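Local coordinates for protein delta-1-pyrroline-5-carboxylate dehydrogenase, mitochondrial (Mus musculus, PDB 4E3X) that oxidises L-glutamate gamma-semialdehyde, the open form of pyrroline-5-carboxylate, to L-glutamate with NAD(+), completing the mitochondrial breakdown of proline, at residues B[205-210]-B[267-272]; B[100-105]-B[229-234]. One frame throughout, in Å; residues are numbered along the deposited sequence.

Contact 1 (B[205-210]-B[267-272]). With PRO (proline), chain J.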
loop_
_atom_site.group_PDB
_atom_site.type_symbol
_atom_site.label_atom_id
_atom_site.label_comp_id
_atom_site.label_asym_id
_atom_site.label_seq_id
_atom_site.Cartn_x
_atom_site.Cartn_y
_atom_site.Cartn_z
ATOM N N ALA B 205 -7.377 -9.804 -9.489
ATOM C CA ALA B 205 -6.799 -10.898 -10.257
ATOM C C ALA B 205 -5.626 -11.493 -9.485
ATOM O O ALA B 205 -4.698 -10.774 -9.117
ATOM C CB ALA B 205 -6.335 -10.386 -11.609
ATOM N N ALA B 206 -5.673 -12.797 -9.228
ATOM C CA ALA B 206 -4.594 -13.490 -8.509
ATOM C C ALA B 206 -3.853 -14.399 -9.476
ATOM O O ALA B 206 -4.465 -15.213 -10.169
ATOM C CB ALA B 206 -5.144 -14.298 -7.341
ATOM N N ILE B 207 -2.534 -14.239 -9.534
ATOM C CA ILE B 207 -1.695 -14.968 -10.475
ATOM C C ILE B 207 -0.573 -15.644 -9.700
ATOM O O ILE B 207 0.314 -14.970 -9.178
ATOM C CB ILE B 207 -1.111 -13.997 -11.521
ATOM C CG1 ILE B 207 -2.236 -13.336 -12.338
ATOM C CG2 ILE B 207 -0.097 -14.707 -12.415
ATOM C CD1 ILE B 207 -1.798 -12.137 -13.149
ATOM N N SER B 208 -0.630 -16.970 -9.613
ATOM C CA SER B 208 0.244 -17.713 -8.701
ATOM C C SER B 208 1.297 -18.568 -9.421
ATOM O O SER B 208 1.110 -18.949 -10.576
ATOM C CB SER B 208 -0.598 -18.562 -7.747
ATOM O OG SER B 208 -1.474 -19.424 -8.447
ATOM N N PRO B 209 2.412 -18.868 -8.735
ATOM C CA PRO B 209 3.541 -19.567 -9.360
ATOM C C PRO B 209 3.533 -21.071 -9.086
ATOM O O PRO B 209 2.803 -21.557 -8.222
ATOM C CB PRO B 209 4.740 -18.938 -8.657
ATOM C CG PRO B 209 4.243 -18.750 -7.264
ATOM C CD PRO B 209 2.774 -18.376 -7.391
ATOM N N PHE B 210 4.381 -21.802 -9.795
ATOM C CA PHE B 210 4.390 -23.249 -9.675
ATOM C C PHE B 210 4.956 -23.744 -8.365
ATOM O O PHE B 210 4.669 -24.868 -7.942
ATOM C CB PHE B 210 5.200 -23.889 -10.814
ATOM C CG PHE B 210 6.700 -23.775 -10.656
ATOM C CD1 PHE B 210 7.425 -24.773 -10.009
ATOM C CD2 PHE B 210 7.391 -22.689 -11.173
ATOM C CE1 PHE B 210 8.805 -24.680 -9.864
ATOM C CE2 PHE B 210 8.769 -22.594 -11.038
ATOM C CZ PHE B 210 9.474 -23.590 -10.380
ATOM N N PRO B 267 -0.481 -14.190 -20.973
ATOM C CA PRO B 267 -0.735 -12.899 -21.620
ATOM C C PRO B 267 -2.228 -12.643 -21.842
ATOM O O PRO B 267 -2.694 -11.529 -21.627
ATOM C CB PRO B 267 0.014 -13.040 -22.946
ATOM C CG PRO B 267 1.190 -13.915 -22.586
ATOM C CD PRO B 267 0.589 -14.946 -21.654
ATOM N N THR B 268 -2.972 -13.671 -22.233
ATOM C CA THR B 268 -4.404 -13.535 -22.448
ATOM C C THR B 268 -5.130 -13.113 -21.162
ATOM O O THR B 268 -5.993 -12.225 -21.174
ATOM C CB THR B 268 -5.002 -14.848 -22.969
ATOM O OG1 THR B 268 -4.325 -15.234 -24.170
ATOM C CG2 THR B 268 -6.486 -14.689 -23.274
ATOM N N PHE B 269 -4.781 -13.756 -20.054
ATOM C CA PHE B 269 -5.370 -13.436 -18.763
ATOM C C PHE B 269 -5.067 -11.985 -18.391
ATOM O O PHE B 269 -5.967 -11.231 -18.011
ATOM C CB PHE B 269 -4.830 -14.394 -17.696
ATOM C CG PHE B 269 -5.440 -14.189 -16.339
ATOM C CD1 PHE B 269 -6.674 -14.737 -16.034
ATOM C CD2 PHE B 269 -4.787 -13.439 -15.376
ATOM C CE1 PHE B 269 -7.249 -14.533 -14.791
ATOM C CE2 PHE B 269 -5.352 -13.248 -14.142
ATOM C CZ PHE B 269 -6.581 -13.791 -13.848
ATOM N N GLY B 270 -3.804 -11.590 -18.518
ATOM C CA GLY B 270 -3.410 -10.231 -18.190
ATOM C C GLY B 270 -4.120 -9.204 -19.055
ATOM O O GLY B 270 -4.596 -8.188 -18.551
ATOM N N ASP B 271 -4.213 -9.478 -20.357
ATOM C CA ASP B 271 -4.899 -8.584 -21.293
ATOM C C ASP B 271 -6.349 -8.394 -20.869
ATOM O O ASP B 271 -6.882 -7.278 -20.881
ATOM C CB ASP B 271 -4.909 -9.144 -22.723
ATOM C CG ASP B 271 -3.535 -9.191 -23.370
ATOM O OD1 ASP B 271 -2.548 -8.678 -22.799
ATOM O OD2 ASP B 271 -3.463 -9.742 -24.489
ATOM N N THR B 272 -7.004 -9.500 -20.531
ATOM C CA THR B 272 -8.423 -9.450 -20.198
ATOM C C THR B 272 -8.672 -8.686 -18.896
ATOM O O THR B 272 -9.506 -7.773 -18.848
ATOM C CB THR B 272 -9.032 -10.851 -20.096
ATOM O OG1 THR B 272 -8.766 -11.580 -21.297
ATOM C CG2 THR B 272 -10.540 -10.751 -19.879
HETATM N N PRO J . 8.951 -23.055 -15.785
HETATM C CA PRO J . 8.657 -22.094 -16.853
HETATM C C PRO J . 9.914 -21.359 -17.309
HETATM O O PRO J . 11.026 -21.689 -16.887
HETATM C CB PRO J . 7.659 -21.121 -16.197
HETATM C CG PRO J . 7.544 -21.552 -14.744
HETATM C CD PRO J . 7.944 -22.991 -14.715
HETATM O OXT PRO J . 9.844 -20.433 -18.118
#

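Contact 2 (B[100-105]-B[229-234])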
loop_
_atom_site.group_PDB
_atom_site.type_symbol
_atom_site.label_atom_id
_atom_site.label_comp_id
_atom_site.label_asym_id
_atom_site.label_seq_id
_atom_site.Cartn_x
_atom_site.Cartn_y
_atom_site.Cartn_z
ATOM N N ALA B 100 -13.864 -14.710 -23.502
ATOM C CA ALA B 100 -15.285 -14.706 -23.163
ATOM C C ALA B 100 -15.541 -15.272 -21.765
ATOM O O ALA B 100 -16.316 -14.703 -20.986
ATOM C CB ALA B 100 -16.074 -15.489 -24.196
ATOM N N LEU B 101 -14.904 -16.395 -21.446
ATOM C CA LEU B 101 -15.135 -17.026 -20.154
ATOM C C LEU B 101 -14.579 -16.164 -19.027
ATOM O O LEU B 101 -15.190 -16.049 -17.969
ATOM C CB LEU B 101 -14.548 -18.443 -20.105
ATOM C CG LEU B 101 -14.761 -19.191 -18.789
ATOM C CD1 LEU B 101 -16.251 -19.290 -18.473
ATOM C CD2 LEU B 101 -14.137 -20.563 -18.885
ATOM N N LEU B 102 -13.420 -15.559 -19.255
ATOM C CA LEU B 102 -12.849 -14.676 -18.253
ATOM C C LEU B 102 -13.776 -13.495 -17.981
ATOM O O LEU B 102 -13.992 -13.118 -16.833
ATOM C CB LEU B 102 -11.466 -14.201 -18.690
ATOM C CG LEU B 102 -10.368 -15.269 -18.703
ATOM C CD1 LEU B 102 -9.103 -14.693 -19.302
ATOM C CD2 LEU B 102 -10.099 -15.836 -17.303
ATOM N N ASN B 103 -14.332 -12.914 -19.037
ATOM C CA ASN B 103 -15.250 -11.807 -18.841
ATOM C C ASN B 103 -16.551 -12.232 -18.155
ATOM O O ASN B 103 -17.098 -11.494 -17.338
ATOM C CB ASN B 103 -15.493 -11.066 -20.159
ATOM C CG ASN B 103 -14.345 -10.113 -20.507
ATOM O OD1 ASN B 103 -13.769 -10.169 -21.595
ATOM N ND2 ASN B 103 -13.997 -9.254 -19.564
ATOM N N ARG B 104 -17.035 -13.429 -18.477
ATOM C CA ARG B 104 -18.190 -13.986 -17.787
ATOM C C ARG B 104 -17.891 -14.163 -16.303
ATOM O O ARG B 104 -18.741 -13.890 -15.446
ATOM C CB ARG B 104 -18.554 -15.338 -18.382
ATOM C CG ARG B 104 -19.767 -15.934 -17.732
ATOM C CD ARG B 104 -20.616 -16.629 -18.758
ATOM N NE ARG B 104 -20.126 -17.972 -19.033
ATOM C CZ ARG B 104 -20.340 -19.006 -18.230
ATOM N NH1 ARG B 104 -20.997 -18.828 -17.096
ATOM N NH2 ARG B 104 -19.893 -20.208 -18.554
ATOM N N ALA B 105 -16.680 -14.624 -16.002
ATOM C CA ALA B 105 -16.263 -14.823 -14.619
ATOM C C ALA B 105 -16.208 -13.505 -13.859
ATOM O O ALA B 105 -16.626 -13.439 -12.702
ATOM C CB ALA B 105 -14.912 -15.517 -14.570
ATOM N N VAL B 229 -13.726 -10.188 -4.385
ATOM C CA VAL B 229 -13.957 -11.294 -5.293
ATOM C C VAL B 229 -12.764 -11.386 -6.241
ATOM O O VAL B 229 -12.118 -10.385 -6.544
ATOM C CB VAL B 229 -15.295 -11.167 -6.053
ATOM C CG1 VAL B 229 -16.455 -11.217 -5.071
ATOM C CG2 VAL B 229 -15.341 -9.893 -6.887
ATOM N N VAL B 230 -12.470 -12.596 -6.698
ATOM C CA VAL B 230 -11.167 -12.894 -7.275
ATOM C C VAL B 230 -11.280 -13.791 -8.499
ATOM O O VAL B 230 -12.036 -14.769 -8.491
ATOM C CB VAL B 230 -10.290 -13.640 -6.236
ATOM C CG1 VAL B 230 -8.936 -14.033 -6.819
ATOM C CG2 VAL B 230 -10.116 -12.826 -4.940
ATOM N N LEU B 231 -10.539 -13.445 -9.549
ATOM C CA LEU B 231 -10.221 -14.393 -10.604
ATOM C C LEU B 231 -8.839 -14.954 -10.337
ATOM O O LEU B 231 -7.850 -14.222 -10.341
ATOM C CB LEU B 231 -10.252 -13.735 -11.986
ATOM C CG LEU B 231 -11.584 -13.775 -12.742
ATOM C CD1 LEU B 231 -12.670 -13.004 -12.005
ATOM C CD2 LEU B 231 -11.412 -13.250 -14.174
ATOM N N TRP B 232 -8.781 -16.252 -10.066
ATOM C CA TRP B 232 -7.520 -16.918 -9.784
ATOM C C TRP B 232 -7.045 -17.703 -10.993
ATOM O O TRP B 232 -7.682 -18.677 -11.392
ATOM C CB TRP B 232 -7.697 -17.848 -8.590
ATOM C CG TRP B 232 -6.468 -18.600 -8.183
ATOM C CD1 TRP B 232 -5.162 -18.318 -8.505
ATOM C CD2 TRP B 232 -6.432 -19.762 -7.352
ATOM N NE1 TRP B 232 -4.322 -19.248 -7.922
ATOM C CE2 TRP B 232 -5.082 -20.152 -7.230
ATOM C CE3 TRP B 232 -7.418 -20.533 -6.722
ATOM C CZ2 TRP B 232 -4.694 -21.258 -6.474
ATOM C CZ3 TRP B 232 -7.029 -21.634 -5.977
ATOM C CH2 TRP B 232 -5.681 -21.989 -5.867
ATOM N N LYS B 233 -5.932 -17.245 -11.572
ATOM C CA LYS B 233 -5.207 -17.985 -12.596
ATOM C C LYS B 233 -4.077 -18.758 -11.914
ATOM O O LYS B 233 -3.026 -18.190 -11.626
ATOM C CB LYS B 233 -4.625 -17.032 -13.649
ATOM C CG LYS B 233 -3.818 -17.746 -14.736
ATOM C CD LYS B 233 -2.603 -16.900 -15.172
ATOM C CE LYS B 233 -1.616 -17.663 -16.053
ATOM N NZ LYS B 233 -1.093 -18.884 -15.381
ATOM N N PRO B 234 -4.290 -20.054 -11.641
ATOM C CA PRO B 234 -3.222 -20.833 -11.009
ATOM C C PRO B 234 -2.127 -21.187 -12.008
ATOM O O PRO B 234 -2.323 -21.086 -13.218
ATOM C CB PRO B 234 -3.935 -22.114 -10.534
ATOM C CG PRO B 234 -5.392 -21.885 -10.782
ATOM C CD PRO B 234 -5.481 -20.877 -11.883
#

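Contact 1 (B[205-210]-B[267-272])
Ala-205 and Ile-207 meet Phe-269 where the last residues of strand 203-207 pass alongside helix 266-274. Strand and helix run nearly antiparallel, at 160° with their axes 10.4 Å apart, and the nearest alpha carbons, those of Ala-205 and Gly-270, are 8.7 Å from each other. One ring spans this gap. Phe-269 sends it from the helix to the strand because chi1 (-177°) holds CG opposite the backbone N, and the CD2-CE2-CZ side of the ring does the touching. CE2 of Phe-269 lies 3.6 Å from CG1 of Ile-207, and the CD1 methyl of Ile-207 is 3.9 Å from CD2 of Phe-269. Isoleucine and ring lie alongside each other, pointing opposite ways. Two residues earlier, on the same face of the strand, CB of Ala-205 sits 3.9 Å from CE2 of Phe-269; this methyl and CG1 of Ile-207 both meet the ring obliquely. A serine in place of Phe-269 would probably leave Ile-207 and Ala-205 without their apolar cover and open a gap between helix and strand. Past the strand end, Ser-208, an NAD(+)-binding residue, hydrogen-bonds Trp-232 through its hydroxyl. Further on, CD2 of Phe-210 packs 3.6 Å from CD of a bound proline, which Arg-399 also holds. Backbone bonds tie strand 203-207 to strands 230-233 and 279-285 on its two sides, while Phe-269 also touches Leu-231 and Lys-233, and Thr-272, with Phe-269, touches helix 99-118.

Contact 2 (B[100-105]-B[229-234])
Leu-102 is the first residue of 100-105 to meet strand 230-233, by two routes. Its carbonyl O lies 3.7 Å from CD2 of Leu-231, and its own CD2 comes within 4.3 Å of that same methyl. CG of Leu-102 is turned to the backbone N side (chi1 -69°), which carries the isobutyl group outward from the helix, where it also packs on Phe-269 and Val-262. One turn on from Leu-102, Ala-105 aims its methyl at the strand: its CB is 4.2 Å from CG of Leu-231, and its carbonyl carbon stands 4.0 Å from CD1 of Leu-231. CD2 of Leu-231 thus meets both the Leu-102 carbonyl and the Ala-105 methyl, while CD1 meets the backbone carbonyl of Ala-105. The small alanine is consistent with the close approach, the alpha carbons of Ala-105 and Leu-231 being 7.3 Å apart. The carbonyl of Ala-105 is taken up by Gln-260 on the edge strand. This is the apolar helix-on-sheet packing found in alpha/beta folds, here in the Rossmann-like NAD(+)-binding domain of an aldehyde dehydrogenase, with helix 99-118 coming from an earlier part of the chain than the sheet; the strand it covers carries the NAD(+)-binding Lys-233.

Contacts 1 and 2 lie on adjacent strands of the five-stranded parallel sheet, their centres about 9 Å apart. Along the chain the segments alternate: 100-105, 205-210, 229-234, 267-272, so the two pairings interlock. Strands 203-207 and 230-233 are joined directly, with Ala-206 N 2.8 Å from Leu-231 O and Ala-206 O 2.9 Å from Lys-233 N, both probable hydrogen bonds. Helices 99-118 and 266-274 pack against each other through Leu-102, Phe-269 and Thr-272, forming one layer over these strands. Ser-208 follows strand 203-207 and Lys-233 ends strand 230-233, so the packing lies close to NAD(+)-binding residues.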